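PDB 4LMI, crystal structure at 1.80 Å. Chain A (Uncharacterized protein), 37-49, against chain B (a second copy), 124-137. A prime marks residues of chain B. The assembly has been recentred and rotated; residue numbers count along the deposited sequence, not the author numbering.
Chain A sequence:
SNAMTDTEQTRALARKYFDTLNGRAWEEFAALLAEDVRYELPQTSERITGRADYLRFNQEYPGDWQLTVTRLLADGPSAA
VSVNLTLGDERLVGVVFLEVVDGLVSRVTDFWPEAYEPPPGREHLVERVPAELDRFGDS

Chain A 37-49: VRYELPQTSERIT
Chain B, residues 124-137: HLVERVPAELDRFG

The apolar centre of the contact is Pro42, at the turn of a β-hairpin in chain A whose strands run from 37 to 41 and from 46 to 49. Its ring is Cγ-exo, with backbone φ/ψ of -56/-33°. Its CA-to-CB bond points toward chain B, as those of Ala131′ and Phe136′ do toward chain A, and Pro42 CB lies 3.6 Å from Ala131′ CB and 3.7 Å from Phe136′ CE1. Ala131′ (-66/149°) places its single methyl against the ring where Pro42 CA and Ala131′ CA are 5.0 Å apart. Phe136′ (χ1 -66°, m; χ2 89°) extends past the proline to Gln43, whose CA sits over the ring face, 4.2 Å from the centroid and 19° off the normal, in a CH-π contact. Gln43 directs its CA-to-CB bond away from chain B, yet its CG still comes within 3.6 Å of Phe136′ CZ; its amide is satisfied elsewhere in the structure.

A second apolar patch closes the other end of the register, where Ile48 (m, t) packs its CG1 3.8 Å from CG1 of Val126′ (m).

Between these patches, residues 46-47 pair antiparallel with 127′-128′, adding a short strand to the hairpin edge. The chain B backbone is extended through Glu127′ (-110/131°), Arg128′ (-88/112°) and Val129′ (-160/141°). Arg47 and Glu127′ form the hydrogen-bonded pair, with CA atoms 5.2 Å apart: Arg47 N donates to Glu127′ O (2.9 Å) and Glu127′ N to Arg47 O (2.8 Å, nearly linear at 173°). Glu46 and Arg128′ form the adjacent non-hydrogen-bonded pair, CA atoms 4.9 Å apart, and Val129′ N continues the ladder by donating to Ser45 O at 2.9 Å. Ser45 adopts a left-handed conformation (53/41°), after which the chain enters the extended Glu46 (-104/141°) and Arg47 (-133/136°).

The paired side chains segregate by face. On one, Arg128′ folds through three m rotamers, so that its CD lies 3.7 Å from Glu46 CG and its guanidinium reaches the turn; NH2 donates to Thr44 O at 2.7 Å, and NE adds a weak bond to Thr44 O at 3.1 Å. Thr44 (p) in turn donates from OG1 to Glu46 OE2 (2.6 Å). On the opposite face, shared with Glu127′ (t, t), Arg47 (t, t, m) lays its guanidinium against CG1 of Val129′ (p), which covers one face of it, with Arg47 NE 3.8 Å from that methyl. Its NH2 forms a salt bridge with Glu40 OE2 at 2.9 Å, balancing a buried carboxylate. Glu40 OE2 also accepts a weak bond from Glu132′ N (3.4 Å).

Two waters fill out the polar contacts. One donates to Glu40 OE1 (2.8 Å) and Asp134′ OD2 (3.1 Å) and accepts from Leu133′ N (3.0 Å); another links Pro42 O (2.8 Å) and Ser45 OG (2.9 Å) to Ala131′ N (3.0 Å). Nearby, Arg38 NH1 and Glu132′ OE1 are 4.1 Å apart, close enough for charge attraction but without a directed N-H. Together the two stretches bury 888 Å².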

# COMPACT_ATOMS: atom_id res chain seq x y z
N VAL A 37 -5.73 11.53 16.68
CA VAL A 37 -5.32 10.88 15.42
C VAL A 37 -3.98 11.42 14.91
O VAL A 37 -3.74 12.64 14.93
CB VAL A 37 -6.41 10.97 14.32
CG1 VAL A 37 -6.75 12.42 13.98
CG2 VAL A 37 -6.00 10.21 13.06
N ARG A 38 -3.11 10.51 14.49
CA ARG A 38 -1.85 10.88 13.84
C ARG A 38 -1.85 10.49 12.37
O ARG A 38 -1.97 9.31 12.03
CB ARG A 38 -0.64 10.26 14.55
CG ARG A 38 0.68 10.68 13.92
CD ARG A 38 1.83 9.74 14.26
NE ARG A 38 2.23 9.83 15.66
CZ ARG A 38 3.38 9.37 16.15
NH1 ARG A 38 4.27 8.79 15.36
NH2 ARG A 38 3.64 9.51 17.45
N TYR A 39 -1.70 11.49 11.52
CA TYR A 39 -1.57 11.30 10.08
C TYR A 39 -0.12 11.47 9.69
O TYR A 39 0.54 12.42 10.13
CB TYR A 39 -2.43 12.34 9.36
CG TYR A 39 -2.29 12.39 7.85
CD1 TYR A 39 -2.92 11.44 7.05
CD2 TYR A 39 -1.57 13.40 7.23
CE1 TYR A 39 -2.83 11.50 5.67
CE2 TYR A 39 -1.46 13.46 5.84
CZ TYR A 39 -2.10 12.51 5.07
OH TYR A 39 -2.01 12.56 3.70
N GLU A 40 0.38 10.53 8.89
CA GLU A 40 1.72 10.64 8.34
C GLU A 40 1.72 10.49 6.84
O GLU A 40 1.00 9.66 6.28
CB GLU A 40 2.67 9.61 8.96
CG GLU A 40 3.16 9.97 10.36
CD GLU A 40 4.27 9.06 10.85
OE1 GLU A 40 4.24 7.85 10.54
OE2 GLU A 40 5.18 9.55 11.56
N LEU A 41 2.53 11.33 6.19
CA LEU A 41 2.94 11.15 4.81
C LEU A 41 4.44 10.85 4.81
O LEU A 41 5.25 11.76 4.71
CB LEU A 41 2.67 12.44 4.02
CG LEU A 41 1.30 12.65 3.39
CD1 LEU A 41 1.09 14.12 3.05
CD2 LEU A 41 1.16 11.78 2.15
N PRO A 42 4.82 9.55 4.93
CA PRO A 42 6.24 9.22 5.06
C PRO A 42 7.13 9.74 3.93
O PRO A 42 8.29 10.10 4.19
CB PRO A 42 6.24 7.68 5.11
CG PRO A 42 4.91 7.35 5.71
CD PRO A 42 3.97 8.36 5.11
N GLN A 43 6.60 9.80 2.71
CA GLN A 43 7.37 10.28 1.55
C GLN A 43 7.86 11.73 1.69
O GLN A 43 8.89 12.10 1.13
CB GLN A 43 6.55 10.16 0.27
CG GLN A 43 6.41 8.75 -0.27
CD GLN A 43 5.26 8.66 -1.26
OE1 GLN A 43 4.09 8.58 -0.86
NE2 GLN A 43 5.58 8.68 -2.55
N THR A 44 7.09 12.54 2.41
CA THR A 44 7.42 13.96 2.56
C THR A 44 7.89 14.28 3.97
O THR A 44 8.17 15.44 4.28
CB THR A 44 6.20 14.85 2.27
OG1 THR A 44 5.16 14.56 3.20
CG2 THR A 44 5.69 14.64 0.86
N SER A 45 7.98 13.25 4.82
CA SER A 45 8.28 13.42 6.25
C SER A 45 7.35 14.43 6.93
O SER A 45 7.78 15.24 7.75
CB SER A 45 9.76 13.79 6.47
OG SER A 45 10.62 12.77 6.02
N GLU A 46 6.07 14.37 6.58
CA GLU A 46 5.06 15.23 7.19
C GLU A 46 4.22 14.46 8.19
O GLU A 46 3.86 13.30 7.95
CB GLU A 46 4.14 15.85 6.14
CG GLU A 46 4.79 16.94 5.30
CD GLU A 46 3.88 17.42 4.18
OE1 GLU A 46 3.54 18.61 4.16
OE2 GLU A 46 3.50 16.59 3.32
N ARG A 47 3.90 15.11 9.30
CA ARG A 47 3.01 14.56 10.31
C ARG A 47 1.99 15.61 10.71
O ARG A 47 2.32 16.79 10.90
CB ARG A 47 3.81 14.09 11.53
CG ARG A 47 2.97 13.51 12.65
CD ARG A 47 3.83 13.13 13.84
NE ARG A 47 4.75 12.04 13.51
CZ ARG A 47 5.72 11.59 14.31
NH1 ARG A 47 5.91 12.14 15.51
NH2 ARG A 47 6.50 10.59 13.91
N ILE A 48 0.73 15.19 10.81
CA ILE A 48 -0.34 16.03 11.34
C ILE A 48 -0.96 15.33 12.55
O ILE A 48 -1.36 14.17 12.46
CB ILE A 48 -1.42 16.31 10.27
CG1 ILE A 48 -0.80 17.01 9.06
CG2 ILE A 48 -2.55 17.16 10.85
CD1 ILE A 48 -1.73 17.15 7.87
N THR A 49 -1.04 16.04 13.67
CA THR A 49 -1.54 15.45 14.91
C THR A 49 -2.83 16.11 15.40
O THR A 49 -2.93 17.35 15.45
CB THR A 49 -0.48 15.49 16.03
OG1 THR A 49 -0.01 16.83 16.19
CG2 THR A 49 0.69 14.59 15.70
N HIS B 124 1.42 25.30 8.06
CA HIS B 124 0.84 25.63 9.36
C HIS B 124 0.19 24.45 10.05
O HIS B 124 -0.11 24.51 11.25
CB HIS B 124 -0.14 26.80 9.24
CG HIS B 124 -1.40 26.49 8.46
ND1 HIS B 124 -1.43 26.44 7.12
CD2 HIS B 124 -2.70 26.23 8.89
CE1 HIS B 124 -2.68 26.15 6.70
NE2 HIS B 124 -3.46 26.02 7.79
N LEU B 125 -0.03 23.37 9.31
CA LEU B 125 -0.68 22.17 9.86
C LEU B 125 0.27 21.00 10.08
O LEU B 125 -0.05 20.08 10.83
CB LEU B 125 -1.83 21.73 8.96
CG LEU B 125 -3.04 22.67 8.88
CD1 LEU B 125 -4.02 22.20 7.82
CD2 LEU B 125 -3.73 22.81 10.23
N VAL B 126 1.43 21.04 9.44
CA VAL B 126 2.36 19.91 9.48
C VAL B 126 3.55 20.12 10.41
O VAL B 126 3.99 21.26 10.65
CB VAL B 126 2.88 19.50 8.08
CG1 VAL B 126 1.72 19.14 7.17
CG2 VAL B 126 3.73 20.60 7.45
N GLU B 127 4.05 19.02 10.95
CA GLU B 127 5.36 18.97 11.59
C GLU B 127 6.24 18.14 10.67
O GLU B 127 5.83 17.06 10.22
CB GLU B 127 5.25 18.34 12.97
CG GLU B 127 6.53 18.40 13.79
CD GLU B 127 6.44 17.59 15.08
OE1 GLU B 127 5.93 16.44 15.04
OE2 GLU B 127 6.88 18.10 16.13
N ARG B 128 7.43 18.65 10.36
CA ARG B 128 8.39 17.91 9.53
C ARG B 128 9.27 17.03 10.40
O ARG B 128 10.08 17.52 11.19
CB ARG B 128 9.25 18.87 8.68
CG ARG B 128 8.48 19.74 7.70
CD ARG B 128 7.57 18.93 6.78
NE ARG B 128 8.30 18.12 5.80
CZ ARG B 128 8.85 18.60 4.69
NH1 ARG B 128 8.79 19.88 4.40
NH2 ARG B 128 9.49 17.78 3.86
N VAL B 129 9.10 15.72 10.26
CA VAL B 129 9.77 14.71 11.08
C VAL B 129 9.73 13.37 10.33
O VAL B 129 8.72 13.06 9.69
CB VAL B 129 9.11 14.61 12.49
CG1 VAL B 129 7.62 14.31 12.38
CG2 VAL B 129 9.81 13.59 13.38
N PRO B 130 10.83 12.58 10.39
CA PRO B 130 10.83 11.27 9.74
C PRO B 130 9.68 10.39 10.23
O PRO B 130 9.31 10.45 11.41
CB PRO B 130 12.17 10.66 10.17
CG PRO B 130 13.05 11.83 10.43
CD PRO B 130 12.15 12.91 10.97
N ALA B 131 9.12 9.58 9.33
CA ALA B 131 8.03 8.67 9.69
C ALA B 131 8.52 7.60 10.66
O ALA B 131 9.69 7.20 10.63
CB ALA B 131 7.44 8.04 8.44
N GLU B 132 7.61 7.14 11.51
CA GLU B 132 7.94 6.18 12.56
C GLU B 132 8.50 4.85 12.03
O GLU B 132 9.58 4.42 12.46
CB GLU B 132 6.71 5.94 13.45
CG GLU B 132 7.02 5.26 14.78
CD GLU B 132 5.77 4.84 15.53
OE1 GLU B 132 4.69 4.77 14.91
OE2 GLU B 132 5.87 4.58 16.75
N LEU B 133 7.79 4.22 11.10
CA LEU B 133 8.15 2.87 10.62
C LEU B 133 8.82 2.86 9.25
O LEU B 133 9.63 1.97 8.96
CB LEU B 133 6.90 1.98 10.55
CG LEU B 133 6.04 1.69 11.79
CD1 LEU B 133 4.85 0.84 11.39
CD2 LEU B 133 6.85 1.02 12.89
N ASP B 134 8.48 3.84 8.42
CA ASP B 134 8.82 3.83 7.00
C ASP B 134 10.06 4.67 6.71
O ASP B 134 10.08 5.88 6.99
CB ASP B 134 7.62 4.30 6.19
CG ASP B 134 6.34 3.55 6.55
OD1 ASP B 134 6.21 2.37 6.16
OD2 ASP B 134 5.48 4.14 7.24
N ARG B 135 11.08 4.04 6.14
CA ARG B 135 12.40 4.64 6.01
C ARG B 135 12.74 5.12 4.60
O ARG B 135 12.94 4.32 3.69
CB ARG B 135 13.49 3.68 6.52
CG ARG B 135 13.39 3.31 8.00
CD ARG B 135 14.12 4.29 8.92
NE ARG B 135 13.58 5.65 8.88
CZ ARG B 135 12.47 6.05 9.51
NH1 ARG B 135 12.07 7.31 9.39
NH2 ARG B 135 11.75 5.21 10.25
N PHE B 136 12.78 6.44 4.43
CA PHE B 136 13.30 7.04 3.20
C PHE B 136 14.66 7.67 3.51
O PHE B 136 15.40 8.06 2.61
CB PHE B 136 12.31 8.06 2.64
CG PHE B 136 11.01 7.46 2.17
CD1 PHE B 136 9.94 7.29 3.04
CD2 PHE B 136 10.85 7.05 0.84
CE1 PHE B 136 8.74 6.73 2.60
CE2 PHE B 136 9.66 6.49 0.40
CZ PHE B 136 8.60 6.33 1.29
N GLY B 137 14.96 7.74 4.81
CA GLY B 137 16.25 8.21 5.32
C GLY B 137 16.45 7.77 6.76
O GLY B 137 15.64 7.00 7.30
O HOH W 1 5.21 5.29 10.08
O HOH W 2 9.86 9.98 6.45
O HOH W 3 6.16 11.35 8.53
O HOH W 4 -0.67 18.96 13.43